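Local coordinates for protein putative tryptophan halogenase (Xanthomonas campestris pv. campestris, PDB 6Y1W) that probably acts as a flavin-dependent halogenase of the tryptophan halogenase family, with FAD as its expected cofactor, at residues F474-G477 with I478-V482; R481-A484 with T485-R488; A493-L496 with R497-C500. All coordinates share one frame; numbering follows the deposited sequence. Where two conformers were deposited one is given.

Contact 1 (F474-G477 with I478-V482); sequences FLEG and IRQRV
I478 CD1 lies over one face of the F474 ring, displaced toward the rim, 4.0 Å from the ring centroid and 21° off its normal. This is a CH-pi contact between side chains one helical turn apart, and CZ is the ring atom nearest the methyl. F474 can offer that face because its CG is anti to the backbone N (chi1 173°), which brings the ring's far end back toward the next turn although its first bond leads away.

A second flat group, the guanidinium of R479, is engaged at its edge. E476 and R479 run side by side in the same direction, with carboxylate and guanidinium nearly coplanar. In the conformer of E476 given here the grip is side-on and two-pronged: R479 NE meets E476 OE2 at 2.7 Å, almost straight at 169°, while R479 NH2 reaches E476 OE1 at 2.9 Å. Both oxygens are met on their syn sides, and the two bonds together would limit rotation of either group, though a second conformer of E476 means the grip may not be constant. R134, from a loop, touches E476 and brings a like charge close to R479 NE, which the carboxylate probably helps to offset.

The third flat group folds back over the backbone. G477 O lies over the centre of the R481 guanidinium, 3.3 Å above the guanidinium plane, without a hydrogen bond from the side-chain nitrogens. At its edge, R481 NH2 donates to a water at 2.6 Å, and this water donates in turn to F474 O, which also accepts the amide of I478.

Such i to i+3 and i to i+4 pairings run along one alpha-helix with a buried and a solvent-facing side. The apolar side of helix 468-486, carrying F474, L475 and I478, packs on F120 of helix 120-129, with Y139 from a loop beside L475 and I478.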
ATOM      1  N   PHE A 474      20.188  22.990  -5.875  1.00 18.72           N
ATOM      2  CA  PHE A 474      19.014  22.140  -5.737  1.00 16.07           C
ATOM      3  C   PHE A 474      18.204  22.546  -4.507  1.00 20.66           C
ATOM      4  O   PHE A 474      16.998  22.789  -4.596  1.00 21.85           O
ATOM      5  CB  PHE A 474      19.474  20.680  -5.649  1.00 18.31           C
ATOM      6  CG  PHE A 474      18.363  19.678  -5.340  1.00 20.37           C
ATOM      7  CD1 PHE A 474      17.235  19.573  -6.158  1.00 25.83           C
ATOM      8  CD2 PHE A 474      18.471  18.836  -4.244  1.00 24.96           C
ATOM      9  CE1 PHE A 474      16.212  18.634  -5.865  1.00 25.20           C
ATOM     10  CE2 PHE A 474      17.461  17.911  -3.953  1.00 22.90           C
ATOM     11  CZ  PHE A 474      16.326  17.820  -4.766  1.00 22.44           C
ATOM     12  N   LEU A 475      18.863  22.629  -3.352  1.00 17.73           N
ATOM     13  CA  LEU A 475      18.149  22.972  -2.122  1.00 19.46           C
ATOM     14  C   LEU A 475      17.582  24.394  -2.184  1.00 21.95           C
ATOM     15  O   LEU A 475      16.437  24.623  -1.776  1.00 21.33           O
ATOM     16  CB  LEU A 475      19.079  22.795  -0.922  1.00 21.79           C
ATOM     17  CG  LEU A 475      18.921  21.446  -0.188  1.00 29.27           C
ATOM     18  CD1 LEU A 475      19.112  20.209  -1.064  1.00 31.20           C
ATOM     19  CD2 LEU A 475      19.867  21.414   1.003  1.00 23.08           C
ATOM     20  N   GLU A 476      18.354  25.359  -2.700  1.00 22.77           N
ATOM     21  CA  GLU A 476      17.878  26.745  -2.722  0.77 20.85           C
ATOM     22  C   GLU A 476      16.725  26.940  -3.699  1.00 23.31           C
ATOM     23  O   GLU A 476      15.846  27.773  -3.448  1.00 22.82           O
ATOM     24  CB  GLU A 476      19.024  27.708  -3.057  0.77 21.79           C
ATOM     25  CG  GLU A 476      19.816  28.149  -1.852  0.77 23.22           C
ATOM     26  CD  GLU A 476      18.961  28.904  -0.836  0.77 34.61           C
ATOM     27  OE1 GLU A 476      18.733  30.118  -1.038  0.77 30.50           O
ATOM     28  OE2 GLU A 476      18.521  28.278   0.161  0.77 23.91           O
ATOM     29  N   GLY A 477      16.701  26.199  -4.815  1.00 18.71           N
ATOM     30  CA  GLY A 477      15.558  26.282  -5.710  1.00 19.06           C
ATOM     31  C   GLY A 477      14.281  25.822  -5.034  1.00 25.66           C
ATOM     32  O   GLY A 477      13.232  26.456  -5.173  1.00 21.59           O
ATOM     33  N   ILE A 478      14.363  24.728  -4.267  1.00 18.40           N
ATOM     34  CA  ILE A 478      13.219  24.288  -3.455  1.00 17.69           C
ATOM     35  C   ILE A 478      12.817  25.373  -2.450  1.00 20.41           C
ATOM     36  O   ILE A 478      11.632  25.728  -2.328  1.00 20.48           O
ATOM     37  CB  ILE A 478      13.557  22.962  -2.746  1.00 17.16           C
ATOM     38  CG1 ILE A 478      13.672  21.806  -3.764  1.00 19.36           C
ATOM     39  CG2 ILE A 478      12.527  22.631  -1.657  1.00 20.64           C
ATOM     40  CD1 ILE A 478      14.388  20.611  -3.184  1.00 19.43           C
ATOM     41  N   ARG A 479      13.785  25.920  -1.706  1.00 19.14           N
ATOM     42  CA  ARG A 479      13.426  26.900  -0.677  1.00 22.02           C
ATOM     43  C   ARG A 479      12.793  28.143  -1.299  1.00 21.63           C
ATOM     44  O   ARG A 479      11.865  28.740  -0.719  1.00 21.15           O
ATOM     45  CB  ARG A 479      14.649  27.267   0.158  1.00 18.39           C
ATOM     46  CG  ARG A 479      14.285  28.006   1.452  1.00 24.32           C
ATOM     47  CD  ARG A 479      15.479  28.250   2.319  1.00 27.17           C
ATOM     48  NE  ARG A 479      16.411  29.166   1.678  1.00 27.83           N
ATOM     49  CZ  ARG A 479      16.240  30.479   1.664  1.00 40.93           C
ATOM     50  NH1 ARG A 479      15.180  31.009   2.268  1.00 42.74           N
ATOM     51  NH2 ARG A 479      17.123  31.256   1.056  1.00 38.11           N
ATOM     52  N   GLN A 480      13.277  28.558  -2.479  1.00 20.33           N
ATOM     53  CA  GLN A 480      12.693  29.733  -3.122  1.00 22.69           C
ATOM     54  C   GLN A 480      11.266  29.481  -3.571  1.00 20.97           C
ATOM     55  O   GLN A 480      10.419  30.382  -3.480  1.00 22.34           O
ATOM     56  CB  GLN A 480      13.544  30.181  -4.314  1.00 24.51           C
ATOM     57  CG  GLN A 480      14.863  30.745  -3.888  1.00 24.33           C
ATOM     58  CD  GLN A 480      15.819  30.928  -5.064  1.00 39.82           C
ATOM     59  OE1 GLN A 480      15.490  30.598  -6.209  1.00 43.59           O
ATOM     60  NE2 GLN A 480      17.015  31.432  -4.779  1.00 44.29           N
ATOM     61  N   ARG A 481      10.978  28.260  -4.036  1.00 18.20           N
ATOM     62  CA  ARG A 481       9.616  27.925  -4.412  1.00 17.97           C
ATOM     63  C   ARG A 481       8.707  27.864  -3.177  1.00 21.28           C
ATOM     64  O   ARG A 481       7.597  28.400  -3.199  1.00 20.65           O
ATOM     65  CB  ARG A 481       9.612  26.619  -5.198  1.00 21.34           C
ATOM     66  CG  ARG A 481      10.238  26.782  -6.612  1.00 31.81           C
ATOM     67  CD  ARG A 481      10.059  25.534  -7.471  1.00 41.02           C
ATOM     68  NE  ARG A 481      10.971  24.463  -7.071  1.00 46.33           N
ATOM     69  CZ  ARG A 481      12.231  24.353  -7.486  1.00 49.55           C
ATOM     70  NH1 ARG A 481      12.749  25.244  -8.326  1.00 45.71           N
ATOM     71  NH2 ARG A 481      12.975  23.347  -7.058  1.00 37.52           N
ATOM     72  N   VAL A 482       9.193  27.302  -2.061  1.00 18.62           N
ATOM     73  CA  VAL A 482       8.401  27.329  -0.819  1.00 16.46           C
ATOM     74  C   VAL A 482       8.090  28.762  -0.407  1.00 18.15           C
ATOM     75  O   VAL A 482       6.944  29.104  -0.076  1.00 22.77           O
ATOM     76  CB  VAL A 482       9.162  26.593   0.299  1.00 13.80           C
ATOM     77  CG1 VAL A 482       8.594  26.913   1.733  1.00 19.73           C
ATOM     78  CG2 VAL A 482       9.222  25.118   0.018  1.00 18.77           C
TER
HETATM   79  O   HOH W   1      15.531  22.758  -6.981  1.00 26.11           O

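Contact 2 (R481-A484 with T485-R488); sequences RVEA and TLAR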
ATOM      1  N   ARG A 481      10.978  28.260  -4.036  1.00 18.20           N
ATOM      2  CA  ARG A 481       9.616  27.925  -4.412  1.00 17.97           C
ATOM      3  C   ARG A 481       8.707  27.864  -3.177  1.00 21.28           C
ATOM      4  O   ARG A 481       7.597  28.400  -3.199  1.00 20.65           O
ATOM      5  CB  ARG A 481       9.612  26.619  -5.198  1.00 21.34           C
ATOM      6  CG  ARG A 481      10.238  26.782  -6.612  1.00 31.81           C
ATOM      7  CD  ARG A 481      10.059  25.534  -7.471  1.00 41.02           C
ATOM      8  NE  ARG A 481      10.971  24.463  -7.071  1.00 46.33           N
ATOM      9  CZ  ARG A 481      12.231  24.353  -7.486  1.00 49.55           C
ATOM     10  NH1 ARG A 481      12.749  25.244  -8.326  1.00 45.71           N
ATOM     11  NH2 ARG A 481      12.975  23.347  -7.058  1.00 37.52           N
ATOM     12  N   VAL A 482       9.193  27.302  -2.061  1.00 18.62           N
ATOM     13  CA  VAL A 482       8.401  27.329  -0.819  1.00 16.46           C
ATOM     14  C   VAL A 482       8.090  28.762  -0.407  1.00 18.15           C
ATOM     15  O   VAL A 482       6.944  29.104  -0.076  1.00 22.77           O
ATOM     16  CB  VAL A 482       9.162  26.593   0.299  1.00 13.80           C
ATOM     17  CG1 VAL A 482       8.594  26.913   1.733  1.00 19.73           C
ATOM     18  CG2 VAL A 482       9.222  25.118   0.018  1.00 18.77           C
ATOM     19  N   GLU A 483       9.120  29.621  -0.368  1.00 17.02           N
ATOM     20  CA  GLU A 483       8.892  30.972   0.113  1.00 18.41           C
ATOM     21  C   GLU A 483       7.984  31.753  -0.830  1.00 20.99           C
ATOM     22  O   GLU A 483       7.190  32.571  -0.363  1.00 19.93           O
ATOM     23  CB  GLU A 483      10.234  31.673   0.332  1.00 16.17           C
ATOM     24  CG  GLU A 483      11.020  31.148   1.534  1.00 19.67           C
ATOM     25  CD  GLU A 483      10.196  31.111   2.797  1.00 22.04           C
ATOM     26  OE1 GLU A 483       9.802  32.207   3.286  1.00 25.90           O
ATOM     27  OE2 GLU A 483       9.952  29.991   3.312  1.00 20.11           O
ATOM     28  N   ALA A 484       8.076  31.519  -2.139  1.00 19.24           N
ATOM     29  CA  ALA A 484       7.213  32.269  -3.057  1.00 19.84           C
ATOM     30  C   ALA A 484       5.762  31.847  -2.900  1.00 27.81           C
ATOM     31  O   ALA A 484       4.841  32.662  -3.065  1.00 22.01           O
ATOM     32  CB  ALA A 484       7.666  32.065  -4.495  1.00 20.19           C
ATOM     33  N   THR A 485       5.544  30.562  -2.645  1.00 20.64           N
ATOM     34  CA  THR A 485       4.193  30.066  -2.421  1.00 22.29           C
ATOM     35  C   THR A 485       3.656  30.568  -1.087  1.00 21.74           C
ATOM     36  O   THR A 485       2.506  31.028  -1.004  1.00 21.40           O
ATOM     37  CB  THR A 485       4.192  28.543  -2.501  1.00 23.32           C
ATOM     38  OG1 THR A 485       4.699  28.139  -3.786  1.00 26.28           O
ATOM     39  CG2 THR A 485       2.773  27.971  -2.354  1.00 20.64           C
ATOM     40  N   LEU A 486       4.502  30.549  -0.051  1.00 18.87           N
ATOM     41  CA  LEU A 486       4.089  31.003   1.271  1.00 20.88           C
ATOM     42  C   LEU A 486       3.683  32.466   1.241  1.00 25.74           C
ATOM     43  O   LEU A 486       2.725  32.866   1.916  1.00 23.63           O
ATOM     44  CB  LEU A 486       5.235  30.792   2.249  1.00 18.31           C
ATOM     45  CG  LEU A 486       5.060  31.198   3.707  1.00 17.49           C
ATOM     46  CD1 LEU A 486       4.099  30.230   4.445  1.00 18.94           C
ATOM     47  CD2 LEU A 486       6.398  31.222   4.385  1.00 19.35           C
ATOM     48  N   ALA A 487       4.411  33.288   0.466  1.00 23.10           N
ATOM     49  CA  ALA A 487       4.108  34.721   0.412  1.00 28.73           C
ATOM     50  C   ALA A 487       2.738  35.018  -0.195  1.00 25.32           C
ATOM     51  O   ALA A 487       2.234  36.132  -0.030  1.00 28.86           O
ATOM     52  CB  ALA A 487       5.186  35.455  -0.394  1.00 27.72           C
ATOM     53  N   ARG A 488       2.149  34.074  -0.915  1.00 21.93           N
ATOM     54  CA  ARG A 488       0.821  34.212  -1.500  1.00 28.82           C
ATOM     55  C   ARG A 488      -0.297  33.763  -0.565  1.00 29.24           C
ATOM     56  O   ARG A 488      -1.474  33.915  -0.914  1.00 32.31           O
ATOM     57  CB  ARG A 488       0.716  33.415  -2.794  1.00 34.99           C
ATOM     58  CG  ARG A 488       1.723  33.801  -3.846  1.00 36.98           C
ATOM     59  CD  ARG A 488       1.839  32.701  -4.891  1.00 47.01           C
ATOM     60  NE  ARG A 488       0.573  32.007  -5.089  1.00 47.83           N
ATOM     61  CZ  ARG A 488       0.453  30.788  -5.602  1.00 61.48           C
ATOM     62  NH1 ARG A 488      -0.754  30.250  -5.748  1.00 56.99           N
ATOM     63  NH2 ARG A 488       1.534  30.100  -5.955  1.00 69.29           N
TER
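T485 doubles the grip on R481 O, a carbonyl one turn back along the helix. The backbone amide T485 N donates to R481 O at 3.0 Å, and the hydroxyl T485 OG1 donates to the same R481 O, also at 3.0 Å. The two donors approach from opposite faces of the carbonyl plane. What permits this is chi1 of -58°, which sets OG1 beside its own backbone N and turns the hydroxyl back toward the preceding turn.

L486 and E483 lie alongside each other. The methyl L486 CD2 rests against the carboxylate, 3.7 Å from E483 OE1, a van der Waals contact between a methyl and a charged group. Beneath these side chains, L486 N reaches V482 O at 2.8 Å and A487 N reaches E483 O at 3.0 Å, continuing the i to i+4 ladder.

A serine or threonine hydroxyl returned to the carbonyl four residues earlier is a familiar device within alpha-helices, and here it operates in the final turns of helix 468-486. The ladder then tightens: R488 N bonds to T485 O at 3.1 Å, a three-residue step, as the chain passes into loop. The aliphatic part of R488 follows the turn, its CG lying 3.4 Å from A484 O.

Farther out, a residue of helix 141-148 helps to position the E483 side chain. R144 forms a salt bridge through its NE to E483 OE2, holding the carboxylate, at the end of a chain bent at chi2, beside L486, while V482 and L486 pack on R144 itself. E148 touches L486 as well, and T485 meets L141 of the same helix and L154 from a loop, which also touches R488.

Contact 3 (A493-L496 with R497-C500); sequences AEFL and RRYC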
ATOM      1  N   ALA A 493      -6.376  34.083  10.170  1.00 16.76           N
ATOM      2  CA  ALA A 493      -7.591  34.752  10.622  1.00 19.43           C
ATOM      3  C   ALA A 493      -8.301  35.435   9.468  1.00 19.78           C
ATOM      4  O   ALA A 493      -9.533  35.435   9.413  1.00 17.86           O
ATOM      5  CB  ALA A 493      -7.256  35.785  11.696  1.00 20.51           C
ATOM      6  N   GLU A 494      -7.542  36.024   8.535  1.00 21.47           N
ATOM      7  CA  GLU A 494      -8.182  36.654   7.387  1.00 21.62           C
ATOM      8  C   GLU A 494      -8.866  35.618   6.510  1.00 23.05           C
ATOM      9  O   GLU A 494      -9.985  35.836   6.020  1.00 21.21           O
ATOM     10  CB  GLU A 494      -7.151  37.450   6.586  1.00 26.13           C
ATOM     11  CG  GLU A 494      -6.899  38.808   7.196  1.00 54.63           C
ATOM     12  CD  GLU A 494      -5.720  39.517   6.577  1.00 73.05           C
ATOM     13  OE1 GLU A 494      -5.061  40.300   7.305  1.00 51.73           O
ATOM     14  OE2 GLU A 494      -5.471  39.293   5.364  1.00 48.98           O
ATOM     15  N   PHE A 495      -8.227  34.465   6.318  1.00 18.57           N
ATOM     16  CA  PHE A 495      -8.856  33.439   5.514  1.00 17.63           C
ATOM     17  C   PHE A 495     -10.120  32.907   6.187  1.00 17.55           C
ATOM     18  O   PHE A 495     -11.150  32.743   5.533  1.00 17.40           O
ATOM     19  CB  PHE A 495      -7.861  32.303   5.220  1.00 17.21           C
ATOM     20  CG  PHE A 495      -8.379  31.363   4.195  1.00 17.69           C
ATOM     21  CD1 PHE A 495      -8.371  31.723   2.841  1.00 22.30           C
ATOM     22  CD2 PHE A 495      -8.952  30.161   4.564  1.00 16.27           C
ATOM     23  CE1 PHE A 495      -8.912  30.863   1.877  1.00 17.28           C
ATOM     24  CE2 PHE A 495      -9.494  29.310   3.615  1.00 17.90           C
ATOM     25  CZ  PHE A 495      -9.478  29.656   2.260  1.00 17.02           C
ATOM     26  N   LEU A 496     -10.065  32.652   7.502  1.00 19.35           N
ATOM     27  CA  LEU A 496     -11.248  32.166   8.210  1.00 16.09           C
ATOM     28  C   LEU A 496     -12.417  33.143   8.085  1.00 14.74           C
ATOM     29  O   LEU A 496     -13.555  32.743   7.840  1.00 16.28           O
ATOM     30  CB  LEU A 496     -10.919  31.943   9.682  1.00 15.37           C
ATOM     31  CG  LEU A 496      -9.866  30.850   9.968  1.00 13.28           C
ATOM     32  CD1 LEU A 496      -9.421  30.963  11.415  1.00 14.48           C
ATOM     33  CD2 LEU A 496     -10.549  29.469   9.731  1.00 14.93           C
ATOM     34  N   ARG A 497     -12.136  34.423   8.299  1.00 19.26           N
ATOM     35  CA  ARG A 497     -13.199  35.423   8.246  1.00 20.31           C
ATOM     36  C   ARG A 497     -13.907  35.416   6.897  1.00 21.41           C
ATOM     37  O   ARG A 497     -15.120  35.666   6.829  1.00 23.34           O
ATOM     38  CB  ARG A 497     -12.617  36.802   8.507  1.00 22.27           C
ATOM     39  CG  ARG A 497     -12.624  37.180   9.976  1.00 46.73           C
ATOM     40  CD  ARG A 497     -12.375  38.671  10.156  1.00 62.05           C
ATOM     41  NE  ARG A 497     -10.973  39.018   9.938  1.00 70.18           N
ATOM     42  CZ  ARG A 497     -10.036  38.945  10.878  1.00 52.25           C
ATOM     43  NH1 ARG A 497     -10.364  38.527  12.099  1.00 42.30           N
ATOM     44  NH2 ARG A 497      -8.781  39.286  10.598  1.00 47.42           N
ATOM     45  N   ARG A 498     -13.164  35.173   5.812  1.00 20.34           N
ATOM     46  CA  ARG A 498     -13.774  35.165   4.482  1.00 20.92           C
ATOM     47  C   ARG A 498     -14.367  33.819   4.087  1.00 23.72           C
ATOM     48  O   ARG A 498     -15.327  33.777   3.302  1.00 24.32           O
ATOM     49  CB  ARG A 498     -12.745  35.560   3.409  1.00 23.82           C
ATOM     50  CG  ARG A 498     -11.965  36.821   3.707  1.00 43.43           C
ATOM     51  CD  ARG A 498     -11.182  37.306   2.479  1.00 63.61           C
ATOM     52  NE  ARG A 498     -10.204  36.331   1.991  1.00 52.87           N
ATOM     53  CZ  ARG A 498      -8.898  36.575   1.874  1.00 72.77           C
ATOM     54  NH1 ARG A 498      -8.078  35.633   1.419  1.00 60.12           N
ATOM     55  NH2 ARG A 498      -8.407  37.764   2.213  1.00 76.21           N
ATOM     56  N   TYR A 499     -13.846  32.709   4.607  1.00 16.44           N
ATOM     57  CA  TYR A 499     -14.205  31.397   4.078  1.00 17.03           C
ATOM     58  C   TYR A 499     -15.231  30.669   4.933  1.00 15.16           C
ATOM     59  O   TYR A 499     -16.150  30.048   4.400  1.00 17.83           O
ATOM     60  CB  TYR A 499     -12.945  30.531   3.959  1.00 17.71           C
ATOM     61  CG  TYR A 499     -13.182  29.139   3.397  1.00 18.74           C
ATOM     62  CD1 TYR A 499     -13.455  28.943   2.041  1.00 21.14           C
ATOM     63  CD2 TYR A 499     -13.105  28.006   4.232  1.00 14.10           C
ATOM     64  CE1 TYR A 499     -13.672  27.664   1.539  1.00 19.19           C
ATOM     65  CE2 TYR A 499     -13.300  26.747   3.745  1.00 16.68           C
ATOM     66  CZ  TYR A 499     -13.584  26.557   2.402  1.00 18.30           C
ATOM     67  OH  TYR A 499     -13.764  25.292   1.916  1.00 18.39           O
ATOM     68  N   CYS A 500     -15.102  30.747   6.250  1.00 15.92           N
ATOM     69  CA  CYS A 500     -15.946  29.931   7.091  1.00 16.10           C
ATOM     70  C   CYS A 500     -16.163  30.572   8.448  1.00 18.18           C
ATOM     71  O   CYS A 500     -16.010  29.897   9.461  1.00 17.46           O
ATOM     72  CB  CYS A 500     -15.319  28.530   7.225  1.00 15.89           C
ATOM     73  SG  CYS A 500     -13.647  28.549   7.927  1.00 17.53           S
TER
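F495 and Y499 both carry CG anti to the backbone N, with chi1 of -179° in Y499, and these matching torsions send two side chains one turn apart in the same direction. Their planes are 23° apart but the rings are slid so far, with centroids separated by 5.2 Å, that they barely overlap. The closer contact is made by the root of the tyrosine: Y499 CB sits over one face of the F495 ring as a CH-pi contact, 3.7 Å from F495 CE2. At the edge of the F495 ring comes R498, its NH1 4.2 Å from F495 CD1, with the guanidinium turned nearly at a right angle to the ring.

R497 bends back over the first turn. A493 O lies above the centre of its guanidinium, 3.8 Å from the plane, while the straight backbone bond to that oxygen comes from R497 N. On the inward side, the methyl L496 CD2 touches C500 SG at 3.7 Å.

The backbone bonds record the helix running out. Y499 N reaches F495 O at 2.9 Å but at a bent 134°, with a weak second interaction with L496 O. C500 N still closes a good bond to L496 O, yet C500 itself has left helical backbone angles.

Outside the segment, H153 meets both aromatic rings and Y499 OH is hydrogen-bonded to E77 OE1. L496 packs on T87 and F88 of strand 87-89, its side chain about 10 Å from that of K89. This short helix, late in the chain, thus packs against the strand that carries the predicted active-site lysine of this member of the tryptophan halogenase family.

In the fold
Read in series, the three contacts trace the C-terminal part of the chain. Contacts 1 and 2 share R481 and V482 on helix 468-486, their centres about 10 Å apart, so the second takes up the helix where the first leaves it and follows it into the loop beyond. Contact 3 lies on the next helix, 492-499, its centre about 20 Å from that of contact 2 and 29 Å from that of contact 1, touching neither. The first helix packs against helices 120-129 and 141-148, away from the annotated sites; the second reaches strand 87-89. The tail thus joins peripheral helices to the neighbourhood of the predicted active site.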